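PDB 3DDV: transcriptional regulator (GntR family) from Enterococcus faecalis, which probably regulates transcription in response to a small effector molecule, which its UTRA domain is expected to sense, as in related GntR-family regulators of the HutC type. Local coordinates for residues 16-20 against 21-25; 58-61 against 62-65; 97-100 against 101-104; 104-107 against 108-112. All coordinates share one frame; numbering follows the deposited sequence.

Contact 1 of 4, residues 16-20 against 21-25; sequences AKPSS and SEMEK
Ser-19 and Glu-22 face each other across the first turn of helix 20-26 and exchange two hydrogen bonds, which defines a capping box. Ser-19 is the N-cap: its OG, set between its own N and carbonyl carbon (chi1 75°), accepts from Glu-22 N at 3.2 Å. In return, the Glu-22 side chain, extended beyond CG, reaches back toward the start of the turn and its OE1 accepts from Ser-19 N at 3.1 Å, with an N-H...O angle of 168°. That donor meets the carboxylate oxygen on its anti side, 25° out of plane. The other oxygen, OE2, is hydrogen-bonded to Ser-54 OG, so both oxygens of this buried carboxylate have partners and its rotation is probably restricted. Pro-18 adds the apolar part: its ring crosses the Met-23 side chain at a slant, CG to CG 3.6 Å, while SD and CE of Met-23 lead away. Behind these side chains the helix ladder begins, with Met-23 N hydrogen-bonded to Ser-19 O at 2.8 Å. The Ser-21 side chain lies about 3 Å from a bound magnesium ion. The cap starts helix 20-26 shortly after strand 8-16; Pro-18 and Glu-22 rest on Ile-34 of strand 34-43, and Ser-21 and Lys-25 touch Tyr-129 of strand 126-135.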
# COMPACT_ATOMS: atom_id res chain seq x y z
N ALA B 16 -2.76 -0.07 41.06
CA ALA B 16 -2.33 -1.44 40.81
C ALA B 16 -0.87 -1.41 40.45
O ALA B 16 -0.33 -0.37 40.11
CB ALA B 16 -3.10 -2.04 39.69
N LYS B 17 -0.23 -2.56 40.58
CA LYS B 17 1.12 -2.67 40.08
C LYS B 17 0.90 -2.98 38.61
O LYS B 17 -0.09 -3.58 38.24
CB LYS B 17 1.94 -3.69 40.90
CG LYS B 17 1.88 -3.33 42.40
CD LYS B 17 3.15 -3.48 43.19
CE LYS B 17 3.48 -5.02 43.42
NZ LYS B 17 4.12 -5.40 44.77
N PRO B 18 1.78 -2.53 37.75
CA PRO B 18 1.45 -2.58 36.35
C PRO B 18 1.54 -3.97 35.77
O PRO B 18 2.36 -4.75 36.21
CB PRO B 18 2.52 -1.69 35.72
CG PRO B 18 3.69 -1.84 36.66
CD PRO B 18 3.10 -1.96 38.00
N SER B 19 0.74 -4.24 34.75
CA SER B 19 0.89 -5.43 33.90
C SER B 19 2.13 -5.29 32.96
O SER B 19 2.75 -4.23 32.86
CB SER B 19 -0.36 -5.56 33.06
OG SER B 19 -0.36 -4.58 32.02
N SER B 20 2.46 -6.35 32.22
CA SER B 20 3.56 -6.25 31.26
C SER B 20 3.40 -5.13 30.23
O SER B 20 4.33 -4.34 29.98
CB SER B 20 3.71 -7.57 30.51
OG SER B 20 3.62 -8.63 31.45
N SER B 21 2.25 -5.09 29.59
CA SER B 21 2.09 -4.10 28.55
C SER B 21 2.14 -2.72 29.22
O SER B 21 2.66 -1.76 28.65
CB SER B 21 0.83 -4.34 27.71
OG SER B 21 -0.27 -3.76 28.30
N GLU B 22 1.65 -2.63 30.45
CA GLU B 22 1.68 -1.36 31.11
C GLU B 22 3.13 -0.99 31.44
O GLU B 22 3.51 0.16 31.33
CB GLU B 22 0.77 -1.35 32.34
CG GLU B 22 -0.71 -1.36 31.96
CD GLU B 22 -1.66 -1.47 33.14
OE1 GLU B 22 -1.26 -1.97 34.20
OE2 GLU B 22 -2.83 -1.05 33.01
N MET B 23 3.94 -1.96 31.83
CA MET B 23 5.36 -1.68 32.14
C MET B 23 6.07 -1.18 30.89
O MET B 23 6.77 -0.18 30.91
CB MET B 23 6.04 -2.95 32.63
CG MET B 23 5.59 -3.37 34.02
SD MET B 23 6.36 -4.90 34.59
CE MET B 23 8.07 -4.41 34.32
N GLU B 24 5.84 -1.89 29.81
CA GLU B 24 6.49 -1.60 28.56
C GLU B 24 6.13 -0.18 28.03
O GLU B 24 7.02 0.63 27.78
CB GLU B 24 6.09 -2.74 27.59
CG GLU B 24 6.93 -2.90 26.32
CD GLU B 24 6.18 -2.57 25.04
OE1 GLU B 24 5.08 -1.99 25.10
OE2 GLU B 24 6.71 -2.91 23.96
N LYS B 25 4.83 0.12 27.90
CA LYS B 25 4.37 1.39 27.34
C LYS B 25 4.62 2.59 28.26
O LYS B 25 4.79 3.70 27.80
CB LYS B 25 2.86 1.39 27.09
CG LYS B 25 2.32 0.24 26.31
CD LYS B 25 2.58 0.33 24.82
CE LYS B 25 1.98 -0.88 24.15
NZ LYS B 25 2.40 -0.98 22.73

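Contact 2 of 4, residues 58-61 against 62-65; sequences SLVS and QYGK
A type I beta turn from Val-60 to Tyr-63 reverses the loop that leads from strand 46-56 to helix 65-70. Its closing bond runs from Tyr-63 N to Val-60 O, 2.9 Å long with an N-H...O angle of 155°. The donor stands well above the carbonyl plane, 50° out of it, so the bond does not use a lone-pair direction. Ser-61 and Gln-62 occupy the two corner positions, and their backbone angles, both in the right-handed helical region, support the assignment to type I. The side chains at the ends of the turn meet as well. CG2 of Val-60 lies 3.7 Å from CD1 of Tyr-63, the two side chains crossing at about a right angle, and CA of Val-60 sits over one face of the phenol ring. With CG of Tyr-63 anti to its carbonyl carbon (chi1 -49°), the ring is carried back along the chain, where CE1 comes to 3.5 Å from Leu-59 O in an oblique approach. At the outer corner the Gln-62 side chain bends at chi2 and folds back beside Ser-61, whose OG is hydrogen-bonded to Tyr-57 O. Tyr-63 also packs on Ile-68 of helix 65-70 and on Thr-75, Leu-76, Lys-79 and Ser-80 of helix 72-80, while Val-60 reaches Ile-68. Gly-64, the N-cap of helix 65-70, follows at once and donates its N-H to Glu-67 OE1. The i to i+3 bond and the two helical corner residues are the signature of a type I beta turn, here placed just before a helix N-cap.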
# COMPACT_ATOMS: atom_id res chain seq x y z
N SER B 58 3.04 7.72 40.51
CA SER B 58 3.88 8.73 41.13
C SER B 58 3.63 10.11 40.54
O SER B 58 3.88 11.07 41.22
CB SER B 58 5.31 8.40 40.91
OG SER B 58 5.60 8.78 39.59
N LEU B 59 3.16 10.24 39.31
CA LEU B 59 2.87 11.58 38.77
C LEU B 59 1.58 12.16 39.27
O LEU B 59 1.24 13.31 38.92
CB LEU B 59 2.76 11.59 37.23
CG LEU B 59 3.93 10.99 36.45
CD1 LEU B 59 3.49 10.60 35.01
CD2 LEU B 59 5.14 11.93 36.48
N VAL B 60 0.81 11.39 40.03
CA VAL B 60 -0.61 11.72 40.19
C VAL B 60 -1.10 11.61 41.64
O VAL B 60 -2.19 12.10 41.96
CB VAL B 60 -1.40 10.86 39.14
CG1 VAL B 60 -2.25 9.80 39.79
CG2 VAL B 60 -2.17 11.76 38.15
N SER B 61 -0.26 11.02 42.51
CA SER B 61 -0.48 10.87 43.92
C SER B 61 -1.14 12.06 44.52
O SER B 61 -1.93 11.91 45.45
CB SER B 61 0.84 10.80 44.68
OG SER B 61 1.54 9.66 44.39
N GLN B 62 -0.73 13.24 44.07
CA GLN B 62 -1.05 14.46 44.79
C GLN B 62 -2.27 15.14 44.21
O GLN B 62 -2.76 16.06 44.78
CB GLN B 62 0.14 15.40 44.79
CG GLN B 62 1.46 14.80 45.27
CD GLN B 62 1.41 14.10 46.66
OE1 GLN B 62 0.97 14.67 47.69
NE2 GLN B 62 1.91 12.85 46.69
N TYR B 63 -2.77 14.67 43.10
CA TYR B 63 -3.99 15.26 42.56
C TYR B 63 -5.14 14.53 43.17
O TYR B 63 -4.94 13.51 43.78
CB TYR B 63 -4.01 15.21 41.01
CG TYR B 63 -2.71 15.72 40.38
CD1 TYR B 63 -2.34 15.36 39.10
CD2 TYR B 63 -1.85 16.56 41.08
CE1 TYR B 63 -1.16 15.83 38.55
CE2 TYR B 63 -0.68 17.02 40.54
CZ TYR B 63 -0.33 16.66 39.30
OH TYR B 63 0.87 17.12 38.82
N GLY B 64 -6.33 15.07 43.05
CA GLY B 64 -7.51 14.44 43.57
C GLY B 64 -8.31 13.95 42.39
O GLY B 64 -8.16 14.43 41.28
N LYS B 65 -9.18 12.99 42.68
CA LYS B 65 -9.91 12.20 41.70
C LYS B 65 -10.55 13.02 40.59
O LYS B 65 -10.51 12.61 39.41
CB LYS B 65 -10.98 11.39 42.42
CG LYS B 65 -11.89 10.54 41.56
CD LYS B 65 -12.45 9.36 42.35
CE LYS B 65 -13.26 8.41 41.47
NZ LYS B 65 -13.50 7.11 42.19

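Contact 3 of 4, residues 97-100 against 101-104; sequences SEQI and AEYL
Ser-97 O receives Ala-101 N at 2.7 Å, the shortest hydrogen bond between 97-100 and 101-104. Ser-97 is also the N-cap, its OG accepting from Ile-100 N at 3.1 Å. Further i to i+4 bonds continue the ladder, the straightest being Tyr-103 N to Gln-99 O at 172°. One turn apart along the helix, Gln-99 and Tyr-103 form a flat amide-on-ring pair. Gln-99 leaves the helix with CG opposite its own N and then bends at chi2 (55°), which lays the amide over the phenol with the two planes only 12° apart. OE1 lies 3.4 Å above the ring plane, offset toward the rim on the CZ and CE2 side. Glu-98 and Glu-102 run side by side, pointing the same way, with OE2 to OE2 3.8 Å; two like charges this close would probably repel unless one is protonated or solvent screens them. A weak, long ion pair links Glu-98 with Arg-108. Ile-100 and Leu-104 likewise lie alongside each other, CG2 to CD1 3.7 Å. This apolar side of helix 98-104 rests on Ile-112 of strand 111-121, while the Tyr-103 ring lies nearly parallel to that of Phe-50 on strand 46-56, and Arg-138, in the loop after strand 126-135, donates from NH1 to Leu-104 O.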
# COMPACT_ATOMS: atom_id res chain seq x y z
N SER B 97 -16.65 -7.52 22.89
CA SER B 97 -16.78 -8.61 23.88
C SER B 97 -18.13 -8.50 24.61
O SER B 97 -18.86 -7.48 24.50
CB SER B 97 -15.64 -8.57 24.89
OG SER B 97 -15.88 -7.55 25.83
N GLU B 98 -18.48 -9.54 25.35
CA GLU B 98 -19.76 -9.55 26.05
C GLU B 98 -19.78 -8.35 26.96
O GLU B 98 -20.73 -7.57 26.98
CB GLU B 98 -19.88 -10.82 26.87
CG GLU B 98 -21.19 -10.98 27.68
CD GLU B 98 -21.02 -12.08 28.77
OE1 GLU B 98 -20.20 -13.05 28.57
OE2 GLU B 98 -21.69 -11.96 29.83
N GLN B 99 -18.68 -8.22 27.68
CA GLN B 99 -18.45 -7.14 28.63
C GLN B 99 -18.59 -5.74 28.02
O GLN B 99 -19.40 -4.91 28.47
CB GLN B 99 -17.04 -7.34 29.22
CG GLN B 99 -16.66 -6.39 30.29
CD GLN B 99 -17.67 -6.39 31.44
OE1 GLN B 99 -18.79 -5.81 31.34
NE2 GLN B 99 -17.27 -7.04 32.55
N ILE B 100 -17.80 -5.47 26.98
CA ILE B 100 -17.86 -4.17 26.31
C ILE B 100 -19.21 -3.96 25.64
O ILE B 100 -19.68 -2.84 25.55
CB ILE B 100 -16.67 -3.97 25.33
CG1 ILE B 100 -15.50 -3.36 26.12
CG2 ILE B 100 -17.07 -3.05 24.15
CD1 ILE B 100 -14.22 -3.78 25.63
N ALA B 101 -19.84 -5.05 25.22
CA ALA B 101 -21.19 -4.95 24.72
C ALA B 101 -22.14 -4.43 25.83
O ALA B 101 -22.88 -3.46 25.59
CB ALA B 101 -21.65 -6.28 24.21
N GLU B 102 -22.08 -5.05 27.02
CA GLU B 102 -22.93 -4.61 28.14
C GLU B 102 -22.71 -3.15 28.38
O GLU B 102 -23.65 -2.40 28.43
CB GLU B 102 -22.64 -5.28 29.46
CG GLU B 102 -22.71 -6.83 29.53
CD GLU B 102 -22.39 -7.34 30.96
OE1 GLU B 102 -22.92 -6.68 31.92
OE2 GLU B 102 -21.63 -8.36 31.12
N TYR B 103 -21.44 -2.75 28.51
CA TYR B 103 -21.10 -1.34 28.78
C TYR B 103 -21.53 -0.36 27.70
O TYR B 103 -21.92 0.77 27.98
CB TYR B 103 -19.59 -1.16 28.91
CG TYR B 103 -18.94 -1.75 30.13
CD1 TYR B 103 -19.53 -1.65 31.39
CD2 TYR B 103 -17.67 -2.33 30.03
CE1 TYR B 103 -18.90 -2.18 32.52
CE2 TYR B 103 -17.05 -2.85 31.14
CZ TYR B 103 -17.68 -2.76 32.37
OH TYR B 103 -17.04 -3.27 33.44
N LEU B 104 -21.38 -0.75 26.45
CA LEU B 104 -21.70 0.18 25.37
C LEU B 104 -23.13 -0.00 24.88
O LEU B 104 -23.59 0.72 24.03
CB LEU B 104 -20.67 0.04 24.26
CG LEU B 104 -19.29 0.62 24.59
CD1 LEU B 104 -18.35 0.36 23.46
CD2 LEU B 104 -19.38 2.10 24.80

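Contact 4 of 4, residues 104-107 against 108-112; sequences LEIK and RGDAI
Leu-104, at the C-terminal end of helix 98-104, meets Ile-112 tip to tip, CD1 to CD1 4.0 Å. A Schellman motif ends the helix here: Glu-105 turns to positive phi, with two bonds back into the last turn, and the chain can then swing into the type II beta turn Lys-107 to Asp-110. Ile-106 comes next. Its CG1 points between N and the carbonyl carbon (chi1 63°), sending CD1 across to Ile-112 CD1, also at 4.0 Å; the Ile-112 methyl is therefore touched by both apolar side chains of 104-107. Lys-107 supplies the polar half. Its O accepts from Asp-110 N at 3.0 Å, the closing bond of the turn, and Gly-109 takes the third position with positive phi, a backbone conformation in which any CB would collide with the carbonyl oxygen of Arg-108. Gly-109 and Asp-110 pair by backbone with Ala-96, and Ala-111 packs on Val-94 of the second subunit. Asp-110 folds back over the turn it completes, its side chain slanting across that of Lys-107, and its carboxylate adds a second bond to that residue: Lys-107 N donates to Asp-110 OD2 at 3.1 Å and 169°, coming from above the carboxylate plane, 62° out of it.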
# COMPACT_ATOMS: atom_id res chain seq x y z
N LEU B 104 -21.38 -0.75 26.45
CA LEU B 104 -21.70 0.18 25.37
C LEU B 104 -23.13 -0.00 24.88
O LEU B 104 -23.59 0.72 24.03
CB LEU B 104 -20.67 0.04 24.26
CG LEU B 104 -19.29 0.62 24.59
CD1 LEU B 104 -18.35 0.36 23.46
CD2 LEU B 104 -19.38 2.10 24.80
N GLU B 105 -23.86 -0.95 25.46
CA GLU B 105 -25.26 -1.15 25.10
C GLU B 105 -25.34 -1.46 23.63
O GLU B 105 -25.99 -0.74 22.88
CB GLU B 105 -26.09 0.10 25.40
CG GLU B 105 -25.73 0.72 26.70
CD GLU B 105 -26.82 1.53 27.31
OE1 GLU B 105 -27.34 2.49 26.70
OE2 GLU B 105 -27.15 1.22 28.44
N ILE B 106 -24.62 -2.52 23.24
CA ILE B 106 -24.64 -3.07 21.89
C ILE B 106 -24.50 -4.56 22.09
O ILE B 106 -24.53 -5.00 23.25
CB ILE B 106 -23.50 -2.47 21.02
CG1 ILE B 106 -22.13 -2.86 21.58
CG2 ILE B 106 -23.67 -0.95 20.90
CD1 ILE B 106 -20.98 -2.11 20.95
N LYS B 107 -24.32 -5.32 21.00
CA LYS B 107 -24.29 -6.81 21.06
C LYS B 107 -22.88 -7.40 20.94
O LYS B 107 -22.09 -6.84 20.19
CB LYS B 107 -25.14 -7.38 19.91
CG LYS B 107 -26.54 -6.71 19.74
CD LYS B 107 -27.68 -7.72 19.27
CE LYS B 107 -29.14 -7.22 19.62
NZ LYS B 107 -29.73 -6.28 18.61
N ARG B 108 -22.58 -8.51 21.64
CA ARG B 108 -21.33 -9.29 21.41
C ARG B 108 -21.25 -9.35 19.87
O ARG B 108 -22.28 -9.41 19.20
CB ARG B 108 -21.30 -10.72 22.12
CG ARG B 108 -19.93 -11.64 22.05
CD ARG B 108 -19.34 -12.33 23.45
NE ARG B 108 -17.82 -12.58 23.48
CZ ARG B 108 -16.99 -12.64 24.56
NH1 ARG B 108 -17.42 -12.50 25.78
NH2 ARG B 108 -15.68 -12.84 24.45
N GLY B 109 -20.05 -9.20 19.32
CA GLY B 109 -19.86 -9.29 17.90
C GLY B 109 -19.79 -7.96 17.19
O GLY B 109 -19.14 -7.85 16.16
N ASP B 110 -20.46 -6.95 17.72
CA ASP B 110 -20.56 -5.67 17.04
C ASP B 110 -19.21 -5.02 16.87
O ASP B 110 -18.27 -5.32 17.56
CB ASP B 110 -21.50 -4.72 17.81
CG ASP B 110 -22.96 -4.91 17.46
OD1 ASP B 110 -23.22 -5.71 16.55
OD2 ASP B 110 -23.84 -4.26 18.08
N ALA B 111 -19.15 -4.10 15.93
CA ALA B 111 -17.89 -3.57 15.42
C ALA B 111 -17.32 -2.46 16.28
O ALA B 111 -17.99 -1.42 16.47
CB ALA B 111 -18.12 -3.02 14.01
N ILE B 112 -16.08 -2.62 16.72
CA ILE B 112 -15.43 -1.65 17.61
C ILE B 112 -14.23 -1.03 16.96
O ILE B 112 -13.42 -1.72 16.38
CB ILE B 112 -14.93 -2.29 18.92
CG1 ILE B 112 -16.12 -2.76 19.80
CG2 ILE B 112 -14.03 -1.34 19.62
CD1 ILE B 112 -17.06 -1.65 20.29

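From the N terminus, contact 1 starts helix 20-26 after strand 8-16, contact 2 closes a beta turn between strand 46-56 and helix 65-70, contact 3 starts helix 98-104 after strand 84-95, and contact 4 closes the beta turn that leads into strand 111-121. Contacts 1, 2 and 3 follow in series, and contact 4 begins on Leu-104, where contact 3 ends; none nests or crosses. Contacts 3 and 4 touch, their centres 6 Å apart, with a probable hydrogen bond of 3.1 Å between Ala-101 O and Ile-106 N. Contact 2 lies across the chain's centre from both, about 29 and 34 Å away between centres. All four lie on connections between strands of the six-stranded antiparallel sheet.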